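Local coordinates for protein TRAP dicarboxylate transporter-DctP subunit (Marinobacter aquaeolei, PDB 4PFI) that probably captures organic acids such as dicarboxylates in the periplasm and delivers them to a TRAP transporter, and is seen here open and without substrate, at residues 158-163 and 243-248; 180-185 and 218-223. All coordinates share one frame; numbering follows the deposited sequence.

Contact 1. Residues 158-163 and 243-248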
loop_
_atom_site.group_PDB
_atom_site.type_symbol
_atom_site.label_atom_id
_atom_site.label_comp_id
_atom_site.label_asym_id
_atom_site.label_seq_id
_atom_site.Cartn_x
_atom_site.Cartn_y
_atom_site.Cartn_z
ATOM N N GLY A 158 1.422 -0.078 6.445
ATOM C CA GLY A 158 1.366 -1.089 7.473
ATOM C C GLY A 158 1.366 -2.498 6.918
ATOM O O GLY A 158 1.180 -2.710 5.717
ATOM N N TRP A 159 1.617 -3.465 7.789
ATOM C CA TRP A 159 1.508 -4.860 7.428
ATOM C C TRP A 159 0.090 -5.182 6.941
ATOM O O TRP A 159 -0.885 -4.851 7.622
ATOM C CB TRP A 159 1.800 -5.699 8.665
ATOM C CG TRP A 159 3.245 -5.895 8.953
ATOM C CD1 TRP A 159 3.927 -5.466 10.042
ATOM C CD2 TRP A 159 4.198 -6.574 8.120
ATOM N NE1 TRP A 159 5.258 -5.829 9.944
ATOM C CE2 TRP A 159 5.448 -6.513 8.776
ATOM C CE3 TRP A 159 4.109 -7.229 6.890
ATOM C CZ2 TRP A 159 6.606 -7.082 8.245
ATOM C CZ3 TRP A 159 5.261 -7.787 6.355
ATOM C CH2 TRP A 159 6.494 -7.716 7.039
HETATM N N MSE A 160 -0.049 -5.856 5.803
HETATM C CA MSE A 160 -1.363 -6.395 5.407
HETATM C C MSE A 160 -1.795 -7.424 6.473
HETATM O O MSE A 160 -0.979 -8.212 6.944
HETATM C CB MSE A 160 -1.332 -7.045 4.023
HETATM C CG MSE A 160 -0.987 -6.073 2.896
HETATM SE SE MSE A 160 -2.398 -4.749 2.590
HETATM C CE MSE A 160 -3.657 -5.858 1.547
ATOM N N THR A 161 -3.068 -7.414 6.839
ATOM C CA THR A 161 -3.580 -8.319 7.856
ATOM C C THR A 161 -4.759 -9.092 7.276
ATOM O O THR A 161 -5.499 -8.559 6.459
ATOM C CB THR A 161 -4.010 -7.520 9.093
ATOM O OG1 THR A 161 -2.839 -6.987 9.751
ATOM C CG2 THR A 161 -4.787 -8.400 10.063
ATOM N N TRP A 162 -4.910 -10.361 7.632
ATOM C CA TRP A 162 -5.957 -11.187 7.040
ATOM C C TRP A 162 -7.128 -11.323 8.029
ATOM O O TRP A 162 -6.903 -11.440 9.231
ATOM C CB TRP A 162 -5.426 -12.585 6.750
ATOM C CG TRP A 162 -4.267 -12.661 5.818
ATOM C CD1 TRP A 162 -3.822 -11.691 4.990
ATOM C CD2 TRP A 162 -3.419 -13.786 5.604
ATOM N NE1 TRP A 162 -2.744 -12.141 4.250
ATOM C CE2 TRP A 162 -2.475 -13.428 4.619
ATOM C CE3 TRP A 162 -3.354 -15.064 6.153
ATOM C CZ2 TRP A 162 -1.494 -14.292 4.174
ATOM C CZ3 TRP A 162 -2.369 -15.926 5.707
ATOM C CH2 TRP A 162 -1.461 -15.538 4.726
ATOM N N THR A 163 -8.364 -11.304 7.535
ATOM C CA THR A 163 -9.514 -11.666 8.349
ATOM C C THR A 163 -10.311 -12.762 7.650
ATOM O O THR A 163 -10.283 -12.900 6.423
ATOM C CB THR A 163 -10.484 -10.468 8.624
ATOM O OG1 THR A 163 -11.101 -10.034 7.410
ATOM C CG2 THR A 163 -9.770 -9.305 9.193
ATOM N N SER A 243 3.067 -9.345 3.418
ATOM C CA SER A 243 3.394 -8.151 2.636
ATOM C C SER A 243 2.869 -6.912 3.334
ATOM O O SER A 243 1.960 -6.976 4.172
ATOM C CB SER A 243 2.778 -8.230 1.238
ATOM O OG SER A 243 1.392 -8.479 1.337
ATOM N N ARG A 244 3.421 -5.774 2.952
ATOM C CA ARG A 244 3.013 -4.487 3.459
ATOM C C ARG A 244 2.196 -3.698 2.438
ATOM O O ARG A 244 2.333 -3.879 1.234
ATOM C CB ARG A 244 4.249 -3.682 3.794
ATOM C CG ARG A 244 4.972 -4.114 5.059
ATOM C CD ARG A 244 6.166 -3.211 5.250
ATOM N NE ARG A 244 6.977 -3.542 6.415
ATOM C CZ ARG A 244 8.007 -4.370 6.393
ATOM N NH1 ARG A 244 8.354 -4.985 5.269
ATOM N NH2 ARG A 244 8.697 -4.592 7.497
ATOM N N PHE A 245 1.352 -2.806 2.932
ATOM C CA PHE A 245 0.718 -1.805 2.080
ATOM C C PHE A 245 1.746 -0.733 1.806
ATOM O O PHE A 245 2.175 -0.055 2.726
ATOM C CB PHE A 245 -0.395 -1.099 2.834
ATOM C CG PHE A 245 -1.671 -0.932 2.081
ATOM C CD1 PHE A 245 -2.072 -1.850 1.111
ATOM C CD2 PHE A 245 -2.559 0.094 2.438
ATOM C CE1 PHE A 245 -3.322 -1.721 0.467
ATOM C CE2 PHE A 245 -3.819 0.229 1.802
ATOM C CZ PHE A 245 -4.197 -0.679 0.817
ATOM N N ILE A 246 2.108 -0.557 0.543
ATOM C CA ILE A 246 3.077 0.450 0.146
ATOM C C ILE A 246 2.410 1.386 -0.842
ATOM O O ILE A 246 2.005 0.944 -1.922
ATOM C CB ILE A 246 4.249 -0.204 -0.578
ATOM C CG1 ILE A 246 4.876 -1.302 0.295
ATOM C CG2 ILE A 246 5.291 0.855 -0.980
ATOM C CD1 ILE A 246 5.500 -0.776 1.578
ATOM N N ALA A 247 2.289 2.668 -0.502
ATOM C CA ALA A 247 1.679 3.646 -1.404
ATOM C C ALA A 247 2.765 4.503 -2.075
ATOM O O ALA A 247 3.796 4.776 -1.463
ATOM C CB ALA A 247 0.725 4.528 -0.638
ATOM N N SER A 248 2.527 4.914 -3.327
ATOM C CA SER A 248 3.437 5.792 -4.076
ATOM C C SER A 248 3.060 7.240 -3.883
ATOM O O SER A 248 1.870 7.565 -3.854
ATOM C CB SER A 248 3.311 5.541 -5.590
ATOM O OG SER A 248 4.170 4.535 -6.053
HETATM O O HOH W 1 0.465 -10.125 5.343
#
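The backbone N of Met160 donates to Ser243 O over 2.8 Å, meeting that oxygen in its carbonyl plane. The bond belongs to an antiparallel pairing of two long strands, 149-164 and 244-252, placed as in the interdomain strands of periplasmic binding proteins. A second bond, Phe245 N to Gly158 O, also 2.8 Å long, runs almost straight. Between these bonds Trp159 and Arg244 form a non-hydrogen-bonded pair, and here their side chains meet. The Arg244 chain, extended from CG to NE, rises along one face of the indole: CG makes a CH-pi contact over the six-membered ring, 4.0 Å from its centroid. Farther out the guanidinium lies on the same ring, off-centre and with the planes 28° apart, a stacked cation-pi contact that brings NH2 to 3.3 Å from Trp159 CZ2. The backbone carbonyls of Pro121 and Glu122 accept bonds from NH1 and NH2, which should fix the rotation of the group. Ser243 O also lies near the indole plane at its edge, 3.5 Å from CE3. A water bridges the two chains, donating to Met160 O and accepting a weak bond from Ser243 N. Bends at chi2 and chi3 (-68° and -79°) turn the chain of selenomethionine Met160 toward Phe245 in an oblique Met-aromatic contact, with SE 4.1 Å from the ring centroid.

Contact 2. Residues 180-185 and 218-223; sequences RTMTSE and QSNPVF
Arg180 and Gln218 lie side by side as a parallel strand pair, the CG of Arg180 4.0 Å from the CB of Gln218. From there the chains separate, and water 2 spans them by donating to Arg180 O at 2.6 Å and to Ser219 O at 2.8 Å. Ser219 O is approached as well by the methyl CE of Met182, at 3.4 Å. Bends at chi2 and chi3 (-53° and 91°) bring this selenomethionine tip across to the second segment, where CE also lies 3.9 Å from Asn220 OD1. Behind these first contacts several polar side chains are tied in place. Asn220 ND2 gives a nearly straight bond of 2.7 Å to Gln218 OE1, with the acceptor close to the Asn220 amide plane; Gln218 NE2 in turn bonds to Thr163 OG1, so the amide is held from both ends. Arg180 NH2 reaches Thr181 O at 2.7 Å, tilted slightly from its guanidinium plane, while Phe203 packs on both Arg180 and Asn220. Thr181 OG1 donates to Met182 O from above the carbonyl plane and also bonds to Gln200. Strand ends leading into helices, with Ser184 and Pro221 at N-cap positions, are typical of the alpha/beta domains of TRAP solute-binding proteins, in which ligand carboxylates are commonly met by an arginine; the place of Arg180 is consistent with such a site.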
loop_
_atom_site.group_PDB
_atom_site.type_symbol
_atom_site.label_atom_id
_atom_site.label_comp_id
_atom_site.label_asym_id
_atom_site.label_seq_id
_atom_site.Cartn_x
_atom_site.Cartn_y
_atom_site.Cartn_z
ATOM N N ARG A 180 -11.031 -11.734 -0.715
ATOM C CA ARG A 180 -10.947 -10.435 -1.394
ATOM C C ARG A 180 -9.527 -9.821 -1.303
ATOM O O ARG A 180 -8.996 -9.553 -0.224
ATOM C CB ARG A 180 -12.078 -9.512 -0.894
ATOM C CG ARG A 180 -11.804 -8.018 -0.837
ATOM C CD ARG A 180 -11.518 -7.424 -2.123
ATOM N NE ARG A 180 -11.931 -6.026 -2.195
ATOM C CZ ARG A 180 -11.361 -5.094 -2.975
ATOM N NH1 ARG A 180 -11.854 -3.864 -2.993
ATOM N NH2 ARG A 180 -10.308 -5.359 -3.742
ATOM N N THR A 181 -8.912 -9.643 -2.465
ATOM C CA THR A 181 -7.505 -9.288 -2.578
ATOM C C THR A 181 -7.388 -7.870 -3.114
ATOM O O THR A 181 -8.386 -7.293 -3.536
ATOM C CB THR A 181 -6.782 -10.216 -3.603
ATOM O OG1 THR A 181 -7.330 -10.012 -4.916
ATOM C CG2 THR A 181 -6.909 -11.685 -3.225
HETATM N N MSE A 182 -6.172 -7.317 -3.132
HETATM C CA MSE A 182 -5.930 -6.054 -3.840
HETATM C C MSE A 182 -6.253 -6.281 -5.320
HETATM O O MSE A 182 -6.193 -7.406 -5.833
HETATM C CB MSE A 182 -4.469 -5.586 -3.661
HETATM C CG MSE A 182 -4.106 -5.129 -2.225
HETATM SE SE MSE A 182 -5.339 -3.748 -1.501
HETATM C CE MSE A 182 -6.618 -4.931 -0.652
ATOM N N THR A 183 -6.575 -5.214 -6.026
ATOM C CA THR A 183 -7.007 -5.335 -7.412
ATOM C C THR A 183 -5.830 -5.396 -8.398
ATOM O O THR A 183 -5.782 -4.680 -9.390
ATOM C CB THR A 183 -7.934 -4.178 -7.786
ATOM O OG1 THR A 183 -8.454 -4.398 -9.110
ATOM C CG2 THR A 183 -7.184 -2.832 -7.710
ATOM N N SER A 184 -4.887 -6.273 -8.111
ATOM C CA SER A 184 -3.722 -6.457 -8.942
ATOM C C SER A 184 -3.672 -7.931 -9.330
ATOM O O SER A 184 -3.938 -8.803 -8.506
ATOM C CB SER A 184 -2.464 -6.077 -8.149
ATOM O OG SER A 184 -1.286 -6.338 -8.882
ATOM N N GLU A 185 -3.321 -8.223 -10.570
ATOM C CA GLU A 185 -3.236 -9.608 -11.002
ATOM C C GLU A 185 -2.235 -10.366 -10.118
ATOM O O GLU A 185 -2.431 -11.531 -9.769
ATOM C CB GLU A 185 -2.818 -9.671 -12.460
ATOM C CG GLU A 185 -2.959 -11.033 -13.058
ATOM C CD GLU A 185 -3.154 -10.985 -14.566
ATOM O OE1 GLU A 185 -3.024 -9.887 -15.155
ATOM O OE2 GLU A 185 -3.449 -12.049 -15.160
ATOM N N GLN A 218 -10.793 -11.252 3.876
ATOM C CA GLN A 218 -10.109 -10.224 3.105
ATOM C C GLN A 218 -8.819 -9.858 3.785
ATOM O O GLN A 218 -8.512 -10.335 4.876
ATOM C CB GLN A 218 -10.975 -8.968 2.916
ATOM C CG GLN A 218 -11.441 -8.266 4.219
ATOM C CD GLN A 218 -10.369 -7.406 4.858
ATOM O OE1 GLN A 218 -9.909 -6.412 4.287
ATOM N NE2 GLN A 218 -9.924 -7.820 6.021
ATOM N N SER A 219 -8.097 -8.963 3.117
ATOM C CA SER A 219 -6.787 -8.524 3.518
ATOM C C SER A 219 -6.677 -7.010 3.386
ATOM O O SER A 219 -7.083 -6.438 2.396
ATOM C CB SER A 219 -5.707 -9.183 2.631
ATOM O OG SER A 219 -4.432 -8.991 3.238
ATOM N N ASN A 220 -6.098 -6.386 4.396
ATOM C CA ASN A 220 -5.946 -4.932 4.469
ATOM C C ASN A 220 -5.156 -4.620 5.724
ATOM O O ASN A 220 -5.107 -5.441 6.640
ATOM C CB ASN A 220 -7.319 -4.245 4.593
ATOM C CG ASN A 220 -7.843 -3.757 3.278
ATOM O OD1 ASN A 220 -7.226 -2.909 2.655
ATOM N ND2 ASN A 220 -8.961 -4.312 2.827
ATOM N N PRO A 221 -4.568 -3.422 5.788
ATOM C CA PRO A 221 -3.948 -3.010 7.046
ATOM C C PRO A 221 -5.017 -2.775 8.127
ATOM O O PRO A 221 -6.186 -2.495 7.825
ATOM C CB PRO A 221 -3.192 -1.721 6.684
ATOM C CG PRO A 221 -3.821 -1.227 5.425
ATOM C CD PRO A 221 -4.377 -2.428 4.711
ATOM N N VAL A 222 -4.617 -2.948 9.380
ATOM C CA VAL A 222 -5.524 -2.883 10.505
ATOM C C VAL A 222 -6.366 -1.594 10.550
ATOM O O VAL A 222 -7.557 -1.667 10.854
ATOM C CB VAL A 222 -4.741 -3.053 11.823
ATOM C CG1 VAL A 222 -5.585 -2.661 13.010
ATOM C CG2 VAL A 222 -4.302 -4.492 11.960
ATOM N N PHE A 223 -5.784 -0.427 10.249
ATOM C CA PHE A 223 -6.585 0.801 10.287
ATOM C C PHE A 223 -7.708 0.786 9.280
ATOM O O PHE A 223 -8.749 1.349 9.533
ATOM C CB PHE A 223 -5.767 2.102 10.117
ATOM C CG PHE A 223 -5.219 2.309 8.757
ATOM C CD1 PHE A 223 -5.931 3.015 7.786
ATOM C CD2 PHE A 223 -3.947 1.800 8.430
ATOM C CE1 PHE A 223 -5.349 3.209 6.481
ATOM C CE2 PHE A 223 -3.393 1.976 7.170
ATOM C CZ PHE A 223 -4.087 2.682 6.191
HETATM O O HOH W 2 -9.124 -7.034 0.504
#

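Contacts 1 and 2 belong to one mixed sheet and their centres lie 8 Å apart. They join where strand 149-164, past its break, runs antiparallel to 217-220: Thr161 N lies 2.8 Å from Asn220 O and Thr163 N 2.8 Å from Gln218 O, both probable hydrogen bonds. Met160 of contact 1 packs on Pro221 and Ser219, and Phe245 reaches Met182, so the two selenomethionines both belong to this junction. Thr163 OG1 also bonds to Gln234, one of the residues at the sodium site, and the Gln218 side chain is about 12 Å from that ion. Arg180 of contact 2 may line the probable substrate cleft, with contact 1 alongside.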